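Local structure of Lmo2812 protein (Listeria monocytogenes EGD-e, 5ZQA) at residues D113-S116 / A117-M121; P190-L193 / E194-K198; L66-A69 / F70-E74; A102-K106 / R107-V111. The protein is a penicillin-binding protein of the S11 family that probably works as a serine-type D-Ala-D-Ala carboxypeptidase in peptidoglycan maturation and binds magnesium ions. All coordinates share one frame; numbering follows the deposited sequence.

Interaction 1. Residues D113-S116 / A117-M121; sequences DLYS and AMLTM
Y115 and L119 meet one turn apart on helix 111-120. With CG set anti to the backbone N (chi1 167°), the tyrosine ring lies where the methyl CD1 of L119 can sit over one of its faces, 4.0 Å from the centroid, in a CH-pi contact. The methyl is shifted to the phenolic end of the ring, with CD1 of L119 3.6 Å from CZ of Y115. A looser neighbour comes obliquely: M118 bends at its last torsion and brings CE to 4.4 Å from CD2 of Y115.

S116 works mainly through its backbone. Its O is gripped twice by T120, by N at 2.8 Å and by OG1 at 2.9 Å. The amide arrives nearly in line with the carbonyl (C=O...N 162°), while the hydroxyl comes in tilted 31° from the carbonyl plane, so both donors of one residue close on a single acceptor near the end of the helix. The hydroxyl of S116 itself turns back to R112 O. A117 contributes its N, which donates to D113 O at 2.9 Å, and its CB, 3.4 Å from that same oxygen.

Beyond the helix, V192 and T195 press on Y115, and W83 meets its ring edge to face. M118 reaches K65, the predicted proton acceptor of the active site. The chemistry is therefore divided: an apolar, aromatic flank joins the neighbouring helices, whereas the paired threonine bonds satisfy a carbonyl near the point where the helix gives way to loop.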
loop_
_atom_site.group_PDB
_atom_site.type_symbol
_atom_site.label_atom_id
_atom_site.label_comp_id
_atom_site.label_asym_id
_atom_site.label_seq_id
_atom_site.Cartn_x
_atom_site.Cartn_y
_atom_site.Cartn_z
ATOM N N ASP A 113 6.890 6.973 13.550
ATOM C CA ASP A 113 6.275 5.743 14.036
ATOM C C ASP A 113 4.892 5.531 13.416
ATOM O O ASP A 113 4.497 4.397 13.161
ATOM C CB ASP A 113 6.163 5.752 15.558
ATOM C CG ASP A 113 7.488 5.472 16.246
ATOM O OD1 ASP A 113 8.469 5.087 15.570
ATOM O OD2 ASP A 113 7.536 5.609 17.484
ATOM N N LEU A 114 4.163 6.618 13.161
ATOM C CA LEU A 114 2.855 6.515 12.517
ATOM C C LEU A 114 2.997 6.005 11.086
ATOM O O LEU A 114 2.240 5.139 10.647
ATOM C CB LEU A 114 2.152 7.865 12.528
ATOM C CG LEU A 114 1.757 8.366 13.919
ATOM C CD1 LEU A 114 1.320 9.813 13.819
ATOM C CD2 LEU A 114 0.640 7.512 14.496
ATOM N N TYR A 115 3.971 6.558 10.371
ATOM C CA TYR A 115 4.313 6.096 9.026
ATOM C C TYR A 115 4.698 4.611 9.029
ATOM O O TYR A 115 4.198 3.834 8.206
ATOM C CB TYR A 115 5.432 6.994 8.482
ATOM C CG TYR A 115 6.156 6.518 7.246
ATOM C CD1 TYR A 115 7.339 5.800 7.356
ATOM C CD2 TYR A 115 5.704 6.855 5.979
ATOM C CE1 TYR A 115 8.031 5.374 6.241
ATOM C CE2 TYR A 115 6.393 6.442 4.853
ATOM C CZ TYR A 115 7.556 5.702 4.992
ATOM O OH TYR A 115 8.255 5.283 3.881
ATOM N N SER A 116 5.544 4.198 9.973
ATOM C CA SER A 116 5.901 2.784 10.068
ATOM C C SER A 116 4.679 1.914 10.346
ATOM O O SER A 116 4.520 0.871 9.723
ATOM C CB SER A 116 6.944 2.552 11.161
ATOM O OG SER A 116 8.133 3.267 10.876
ATOM N N ALA A 117 3.832 2.334 11.285
ATOM C CA ALA A 117 2.647 1.549 11.646
ATOM C C ALA A 117 1.682 1.419 10.470
ATOM O O ALA A 117 1.142 0.342 10.207
ATOM C CB ALA A 117 1.942 2.174 12.854
ATOM N N MET A 118 1.478 2.516 9.753
ATOM C CA MET A 118 0.638 2.490 8.565
ATOM C C MET A 118 1.132 1.463 7.545
ATOM O O MET A 118 0.350 0.651 7.047
ATOM C CB MET A 118 0.584 3.895 7.961
ATOM C CG MET A 118 -0.138 3.985 6.653
ATOM S SD MET A 118 -0.223 5.687 6.079
ATOM C CE MET A 118 1.441 5.912 5.447
ATOM N N LEU A 119 2.427 1.472 7.242
ATOM C CA LEU A 119 2.942 0.616 6.174
ATOM C C LEU A 119 3.143 -0.835 6.606
ATOM O O LEU A 119 2.939 -1.754 5.803
ATOM C CB LEU A 119 4.259 1.175 5.634
ATOM C CG LEU A 119 4.148 2.436 4.773
ATOM C CD1 LEU A 119 5.541 2.826 4.304
ATOM C CD2 LEU A 119 3.215 2.214 3.593
ATOM N N THR A 120 3.516 -1.036 7.870
ATOM C CA THR A 120 3.920 -2.356 8.362
ATOM C C THR A 120 2.728 -3.193 8.828
ATOM O O THR A 120 2.507 -4.312 8.340
ATOM C CB THR A 120 4.942 -2.209 9.516
ATOM O OG1 THR A 120 6.101 -1.520 9.032
ATOM C CG2 THR A 120 5.378 -3.556 10.048
ATOM N N MET A 121 1.939 -2.653 9.753
ATOM C CA MET A 121 0.801 -3.398 10.301
ATOM C C MET A 121 -0.547 -2.935 9.763
ATOM O O MET A 121 -1.588 -3.451 10.172
ATOM C CB MET A 121 0.788 -3.313 11.837
ATOM C CG MET A 121 0.531 -1.911 12.398
ATOM S SD MET A 121 0.175 -1.911 14.162
ATOM C CE MET A 121 -1.495 -2.564 14.171
#

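Interaction 2. Residues P190-L193 / E194-K198; sequences PEVL and ETTSK. With MG (magnesium ion), chain C.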
loop_
_atom_site.group_PDB
_atom_site.type_symbol
_atom_site.label_atom_id
_atom_site.label_comp_id
_atom_site.label_asym_id
_atom_site.label_seq_id
_atom_site.Cartn_x
_atom_site.Cartn_y
_atom_site.Cartn_z
ATOM N N PRO A 190 12.720 5.955 -3.110
ATOM C CA PRO A 190 13.237 4.586 -3.000
ATOM C C PRO A 190 13.374 4.113 -1.555
ATOM O O PRO A 190 13.295 2.915 -1.305
ATOM C CB PRO A 190 14.610 4.662 -3.697
ATOM C CG PRO A 190 14.914 6.105 -3.835
ATOM C CD PRO A 190 13.619 6.838 -3.870
ATOM N N GLU A 191 13.551 5.043 -0.625
ATOM C CA GLU A 191 13.703 4.689 0.780
ATOM C C GLU A 191 12.435 4.066 1.372
ATOM O O GLU A 191 12.478 3.525 2.465
ATOM C CB GLU A 191 14.129 5.911 1.597
ATOM C CG GLU A 191 13.024 6.899 1.942
ATOM C CD GLU A 191 12.684 7.885 0.836
ATOM O OE1 GLU A 191 13.251 7.814 -0.283
ATOM O OE2 GLU A 191 11.822 8.760 1.079
ATOM N N VAL A 192 11.313 4.117 0.655
ATOM C CA VAL A 192 10.107 3.480 1.179
ATOM C C VAL A 192 10.366 1.990 1.395
ATOM O O VAL A 192 9.830 1.386 2.334
ATOM C CB VAL A 192 8.886 3.715 0.237
ATOM C CG1 VAL A 192 9.037 2.985 -1.098
ATOM C CG2 VAL A 192 7.582 3.312 0.942
ATOM N N LEU A 193 11.225 1.411 0.556
ATOM C CA LEU A 193 11.517 -0.011 0.636
ATOM C C LEU A 193 12.352 -0.344 1.875
ATOM O O LEU A 193 12.369 -1.489 2.314
ATOM C CB LEU A 193 12.220 -0.477 -0.638
ATOM C CG LEU A 193 11.440 -0.209 -1.933
ATOM C CD1 LEU A 193 12.287 -0.616 -3.122
ATOM C CD2 LEU A 193 10.135 -0.972 -1.927
ATOM N N GLU A 194 13.028 0.651 2.446
ATOM C CA GLU A 194 13.746 0.441 3.696
ATOM C C GLU A 194 12.773 0.050 4.804
ATOM O O GLU A 194 13.131 -0.723 5.697
ATOM C CB GLU A 194 14.545 1.695 4.080
ATOM C CG GLU A 194 15.702 1.962 3.116
ATOM C CD GLU A 194 16.423 3.287 3.370
ATOM O OE1 GLU A 194 16.322 3.837 4.488
ATOM O OE2 GLU A 194 17.104 3.772 2.442
ATOM N N THR A 195 11.542 0.561 4.740
ATOM C CA THR A 195 10.536 0.224 5.738
ATOM C C THR A 195 9.761 -1.033 5.333
ATOM O O THR A 195 9.580 -1.937 6.146
ATOM C CB THR A 195 9.551 1.402 5.977
ATOM O OG1 THR A 195 10.271 2.532 6.484
ATOM C CG2 THR A 195 8.472 1.028 6.981
ATOM N N THR A 196 9.345 -1.108 4.069
ATOM C CA THR A 196 8.474 -2.207 3.646
ATOM C C THR A 196 9.208 -3.538 3.535
ATOM O O THR A 196 8.566 -4.585 3.455
ATOM C CB THR A 196 7.767 -1.897 2.294
ATOM O OG1 THR A 196 8.739 -1.718 1.255
ATOM C CG2 THR A 196 6.906 -0.630 2.416
ATOM N N SER A 197 10.537 -3.520 3.566
ATOM C CA SER A 197 11.289 -4.772 3.506
ATOM C C SER A 197 11.494 -5.399 4.877
ATOM O O SER A 197 12.024 -6.509 4.969
ATOM C CB SER A 197 12.653 -4.557 2.851
ATOM O OG SER A 197 13.448 -3.708 3.660
ATOM N N LYS A 198 11.085 -4.707 5.939
ATOM C CA LYS A 198 11.323 -5.201 7.295
ATOM C C LYS A 198 10.181 -6.084 7.821
ATOM O O LYS A 198 9.033 -5.640 7.915
ATOM C CB LYS A 198 11.538 -4.023 8.249
ATOM C CG LYS A 198 12.822 -3.237 8.020
ATOM C CD LYS A 198 12.942 -2.125 9.060
ATOM C CE LYS A 198 14.256 -1.376 8.935
ATOM N NZ LYS A 198 14.332 -0.251 9.907
HETATM MG MG MG C . 11.620 10.363 0.094
HETATM O O HOH W 1 10.778 4.313 4.555
HETATM O O HOH W 2 11.108 11.566 1.663
#
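Around V192-T196 the backbone forms a short helix in which V192 O receives both T195 N and T196 N, each at 3.1 Å, the second in the carbonyl plane and the first well above it. One residue on, L193 O likewise takes two donors, both from S197: OG donates at 2.8 Å in the carbonyl plane, and N at 3.0 Å from above it. The serine oxygen gets there because it stands between its own N and carbonyl carbon (chi1 65°). Water 1 bridges E191 O and T195 OG1. Helix 192-196 lies between helix 111-120 and strand 222-230 of the antiparallel sheet in the penicillin-binding fold: V192 and T195 pack on the helix, while L193, T196 and S197 lean on the strand, which carries K226, a predicted substrate-binding residue. L193 CD2 passes obliquely by T196 OG1 at 3.6 Å, and that hydroxyl is bonded to D223 O. E194 runs extended beyond CG, alongside E191, placing its OE2 3.8 Å from E191 CB. The E191 carboxylate itself goes elsewhere: the chain folds at chi2 (-82°), and OE2 binds the magnesium ion at 1.9 Å, with water 2 and H189 as further ligands. Its OE1 stays 6.2 Å from E194 OE2, and the metal would probably offset part of the repulsion between these like charges.

Interaction 3. Residues L66-A69 / F70-E74; sequences LMTA and FLVLE. With MG (magnesium ion), chain B.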
loop_
_atom_site.group_PDB
_atom_site.type_symbol
_atom_site.label_atom_id
_atom_site.label_comp_id
_atom_site.label_asym_id
_atom_site.label_seq_id
_atom_site.Cartn_x
_atom_site.Cartn_y
_atom_site.Cartn_z
ATOM N N LEU A 66 -0.579 3.584 0.362
ATOM C CA LEU A 66 0.587 3.914 -0.459
ATOM C C LEU A 66 0.524 5.363 -0.932
ATOM O O LEU A 66 1.556 6.019 -1.054
ATOM C CB LEU A 66 0.704 2.974 -1.658
ATOM C CG LEU A 66 1.042 1.529 -1.259
ATOM C CD1 LEU A 66 1.035 0.612 -2.463
ATOM C CD2 LEU A 66 2.401 1.445 -0.555
ATOM N N MET A 67 -0.681 5.873 -1.185
ATOM C CA MET A 67 -0.791 7.268 -1.597
ATOM C C MET A 67 -0.562 8.174 -0.397
ATOM O O MET A 67 0.094 9.214 -0.513
ATOM C CB MET A 67 -2.151 7.576 -2.228
ATOM C CG MET A 67 -2.335 9.070 -2.543
ATOM S SD MET A 67 -1.114 9.738 -3.694
ATOM C CE MET A 67 -1.821 9.233 -5.263
ATOM N N THR A 68 -1.088 7.782 0.762
ATOM C CA THR A 68 -0.806 8.542 1.972
ATOM C C THR A 68 0.702 8.559 2.257
ATOM O O THR A 68 1.242 9.612 2.581
ATOM C CB THR A 68 -1.596 7.981 3.164
ATOM O OG1 THR A 68 -2.986 7.978 2.803
ATOM C CG2 THR A 68 -1.408 8.829 4.443
ATOM N N ALA A 69 1.370 7.412 2.108
ATOM C CA ALA A 69 2.828 7.347 2.279
ATOM C C ALA A 69 3.528 8.306 1.321
ATOM O O ALA A 69 4.440 9.039 1.729
ATOM C CB ALA A 69 3.336 5.911 2.072
ATOM N N PHE A 70 3.114 8.303 0.055
ATOM C CA PHE A 70 3.710 9.194 -0.942
ATOM C C PHE A 70 3.624 10.645 -0.494
ATOM O O PHE A 70 4.613 11.379 -0.546
ATOM C CB PHE A 70 3.028 9.023 -2.313
ATOM C CG PHE A 70 3.688 9.805 -3.412
ATOM C CD1 PHE A 70 4.777 9.289 -4.086
ATOM C CD2 PHE A 70 3.245 11.078 -3.744
ATOM C CE1 PHE A 70 5.398 10.012 -5.097
ATOM C CE2 PHE A 70 3.861 11.798 -4.745
ATOM C CZ PHE A 70 4.939 11.260 -5.419
ATOM N N LEU A 71 2.452 11.043 -0.016
ATOM C CA LEU A 71 2.245 12.422 0.395
ATOM C C LEU A 71 3.000 12.794 1.685
ATOM O O LEU A 71 3.464 13.933 1.824
ATOM C CB LEU A 71 0.743 12.695 0.533
ATOM C CG LEU A 71 0.071 12.754 -0.844
ATOM C CD1 LEU A 71 -1.447 12.808 -0.714
ATOM C CD2 LEU A 71 0.570 13.945 -1.664
ATOM N N VAL A 72 3.146 11.847 2.607
ATOM C CA VAL A 72 3.982 12.051 3.785
ATOM C C VAL A 72 5.431 12.275 3.383
ATOM O O VAL A 72 6.075 13.226 3.841
ATOM C CB VAL A 72 3.881 10.853 4.743
ATOM C CG1 VAL A 72 4.966 10.905 5.803
ATOM C CG2 VAL A 72 2.485 10.822 5.379
ATOM N N LEU A 73 5.925 11.423 2.492
ATOM C CA LEU A 73 7.321 11.496 2.062
ATOM C C LEU A 73 7.591 12.782 1.264
ATOM O O LEU A 73 8.651 13.411 1.431
ATOM C CB LEU A 73 7.676 10.254 1.251
ATOM C CG LEU A 73 7.679 8.986 2.108
ATOM C CD1 LEU A 73 7.729 7.743 1.238
ATOM C CD2 LEU A 73 8.839 8.994 3.089
ATOM N N GLU A 74 6.635 13.192 0.427
ATOM C CA GLU A 74 6.729 14.486 -0.264
ATOM C C GLU A 74 6.821 15.642 0.740
ATOM O O GLU A 74 7.661 16.533 0.611
ATOM C CB GLU A 74 5.522 14.712 -1.188
ATOM C CG GLU A 74 5.473 13.797 -2.401
ATOM C CD GLU A 74 6.468 14.210 -3.463
ATOM O OE1 GLU A 74 6.262 15.279 -4.084
ATOM O OE2 GLU A 74 7.473 13.491 -3.657
HETATM MG MG MG B . 7.698 16.438 -5.173
HETATM O O HOH W 3 8.652 14.601 -5.600
HETATM O O HOH W 4 8.929 16.635 -3.433
HETATM O O HOH W 5 6.317 16.279 -6.715
HETATM O O HOH W 6 6.848 18.139 -4.689
#
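M67, F70 and L71 share one flank of helix 65-77, the helix that starts at K65 of the SxxK motif, three residues after the predicted nucleophile S62. The packing here is light: M67 SD stands 4.4 Å from F70 CB, and M67 CG is 4.3 Å from L71 CD1. The F70 ring meets H189 edge to face. The branched residues of the next turn settle against carbonyls instead. V72 CG2 lies 3.3 Å from T68 O, which also accepts V72 N, and L73 CG lies equally close to A69 O, the acceptor of L73 N at 2.9 Å. T68 sends its hydroxyl to A161 O, and A69 presses its small face on M118 and L119 of helix 111-120.

At the far end of the segment, E74 bends at chi2 (-76°) and binds a magnesium ion through OE1 at 2.1 Å; four waters also bind the metal. One of them, water 3, also donates to E74 OE2, holding both carboxylate oxygens to one metal-water unit. OE2 has a second partner in H189 NE2, while H189 uses its other ring nitrogen for a different magnesium ion. A largely buried helix with the SxxK serine and lysine at its start is characteristic of the active site in penicillin-binding proteins and serine beta-lactamases.

Interaction 4. Residues A102-K106 / R107-V111; sequences AITQK and RTWSV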
loop_
_atom_site.group_PDB
_atom_site.type_symbol
_atom_site.label_atom_id
_atom_site.label_comp_id
_atom_site.label_asym_id
_atom_site.label_seq_id
_atom_site.Cartn_x
_atom_site.Cartn_y
_atom_site.Cartn_z
ATOM N N ALA A 102 -5.357 0.144 19.417
ATOM C CA ALA A 102 -5.965 -1.046 20.022
ATOM C C ALA A 102 -4.917 -1.955 20.636
ATOM O O ALA A 102 -5.136 -2.507 21.712
ATOM C CB ALA A 102 -6.797 -1.809 18.996
ATOM N N ILE A 103 -3.766 -2.097 19.986
ATOM C CA ILE A 103 -2.763 -3.027 20.495
ATOM C C ILE A 103 -1.701 -2.379 21.392
ATOM O O ILE A 103 -0.894 -3.087 21.993
ATOM C CB ILE A 103 -2.050 -3.773 19.340
ATOM C CG1 ILE A 103 -1.239 -2.808 18.479
ATOM C CG2 ILE A 103 -3.070 -4.536 18.484
ATOM C CD1 ILE A 103 -0.297 -3.500 17.500
ATOM N N THR A 104 -1.687 -1.049 21.497
ATOM C CA THR A 104 -0.675 -0.384 22.330
ATOM C C THR A 104 -1.273 0.441 23.459
ATOM O O THR A 104 -0.618 0.655 24.488
ATOM C CB THR A 104 0.240 0.562 21.496
ATOM O OG1 THR A 104 -0.551 1.612 20.926
ATOM C CG2 THR A 104 0.953 -0.207 20.393
ATOM N N GLN A 105 -2.501 0.914 23.260
ATOM C CA GLN A 105 -3.152 1.857 24.172
ATOM C C GLN A 105 -2.322 3.129 24.407
ATOM O O GLN A 105 -2.403 3.757 25.464
ATOM C CB GLN A 105 -3.470 1.168 25.509
ATOM C CG GLN A 105 -4.345 -0.072 25.347
ATOM C CD GLN A 105 -5.746 0.273 24.888
ATOM O OE1 GLN A 105 -6.224 -0.235 23.873
ATOM N NE2 GLN A 105 -6.415 1.138 25.640
ATOM N N LYS A 106 -1.530 3.510 23.407
ATOM C CA LYS A 106 -0.803 4.775 23.435
ATOM C C LYS A 106 -1.392 5.702 22.380
ATOM O O LYS A 106 -1.565 5.313 21.221
ATOM C CB LYS A 106 0.694 4.566 23.185
ATOM C CG LYS A 106 1.380 3.705 24.234
ATOM C CD LYS A 106 1.376 4.389 25.585
ATOM C CE LYS A 106 2.782 4.714 26.048
ATOM N NZ LYS A 106 2.768 5.377 27.384
ATOM N N ARG A 107 -1.706 6.929 22.789
ATOM C CA ARG A 107 -2.381 7.875 21.911
ATOM C C ARG A 107 -1.416 8.664 21.033
ATOM O O ARG A 107 -1.727 8.972 19.881
ATOM C CB ARG A 107 -3.226 8.839 22.755
ATOM C CG ARG A 107 -3.958 9.907 21.972
ATOM C CD ARG A 107 -5.030 9.302 21.094
ATOM N NE ARG A 107 -6.047 8.611 21.887
ATOM C CZ ARG A 107 -6.896 7.712 21.395
ATOM N NH1 ARG A 107 -6.850 7.375 20.110
ATOM N NH2 ARG A 107 -7.789 7.139 22.193
ATOM N N THR A 108 -0.242 8.981 21.570
ATOM C CA THR A 108 0.640 9.965 20.942
ATOM C C THR A 108 1.916 9.336 20.390
ATOM O O THR A 108 2.647 8.682 21.123
ATOM C CB THR A 108 0.997 11.063 21.954
ATOM O OG1 THR A 108 -0.212 11.646 22.453
ATOM C CG2 THR A 108 1.868 12.155 21.318
ATOM N N TRP A 109 2.171 9.547 19.100
ATOM C CA TRP A 109 3.285 8.913 18.383
ATOM C C TRP A 109 3.978 9.894 17.467
ATOM O O TRP A 109 3.356 10.834 16.982
ATOM C CB TRP A 109 2.791 7.744 17.523
ATOM C CG TRP A 109 2.181 6.630 18.304
ATOM C CD1 TRP A 109 0.925 6.591 18.841
ATOM C CD2 TRP A 109 2.803 5.390 18.644
ATOM N NE1 TRP A 109 0.728 5.400 19.500
ATOM C CE2 TRP A 109 1.870 4.645 19.400
ATOM C CE3 TRP A 109 4.065 4.834 18.395
ATOM C CZ2 TRP A 109 2.150 3.374 19.888
ATOM C CZ3 TRP A 109 4.341 3.576 18.883
ATOM C CH2 TRP A 109 3.385 2.857 19.622
ATOM N N SER A 110 5.251 9.637 17.184
ATOM C CA SER A 110 5.968 10.428 16.194
ATOM C C SER A 110 5.457 10.118 14.794
ATOM O O SER A 110 4.935 9.034 14.531
ATOM C CB SER A 110 7.472 10.162 16.262
ATOM O OG SER A 110 7.772 8.853 15.817
ATOM N N VAL A 111 5.592 11.091 13.900
ATOM C CA VAL A 111 5.265 10.896 12.492
ATOM C C VAL A 111 6.004 9.688 11.918
ATOM O O VAL A 111 5.420 8.894 11.171
ATOM C CB VAL A 111 5.587 12.173 11.680
ATOM C CG1 VAL A 111 5.599 11.894 10.189
ATOM C CG2 VAL A 111 4.584 13.281 12.047
#
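T104 faces W109 across the turn and meets the rim of the indole with both branches. Its OG1 sits near the ring plane 3.4 Å from W109 CZ2, and its CG2 lies 3.8 Å from that same carbon. OG1 holds the local backbone too, accepting K106 N at 3.3 Å in an ST turn and bonding with L100 O, one turn back in the same helix. Q105 then leaves helical geometry with a positive phi of 55°, swinging the chain out of helix 100-104. K106 follows and supplies the one bond across the turn: its O accepts W109 NE1 at 2.9 Å. The oxygen is close to the indole plane, 12° out of it, yet the N-H comes down from 63° above the carbonyl plane. K106 CB packs 3.8 Å from the same NE1, while the rest of the lysine bends away to the exposed side. Outside the turn, Y101 and K205 make cation-pi contacts with R107 and W109 respectively. The arrangement is a surface helix-to-strand connection: an ST turn closes helix 100-104, the chain enters strand 108-110, antiparallel to 86-88, and S110 serves as N-cap of the next helix.

Helix 111-120 of interaction 1 is the hub. Its Y115 OH touches V192 CG2 of interaction 2 and L73 CD1 of interaction 3, each at 3.6 Å, so one phenol joins the SxxK helix to helix 192-196. M118 SD meets T68 CG2 at 3.7 Å, beside predicted catalytic K65. Interactions 2 and 3 touch where E191 OE2 comes 3.6 Å from L73 CD2, and H189 connects their two magnesium sites. Interaction 4 sits away from the active site: it feeds directly into helix 111-120, with L114 CD2 3.7 Å from W109 CB, but its centre lies about 20 Å from the centre of interaction 3 and about 22 Å from that of interaction 2.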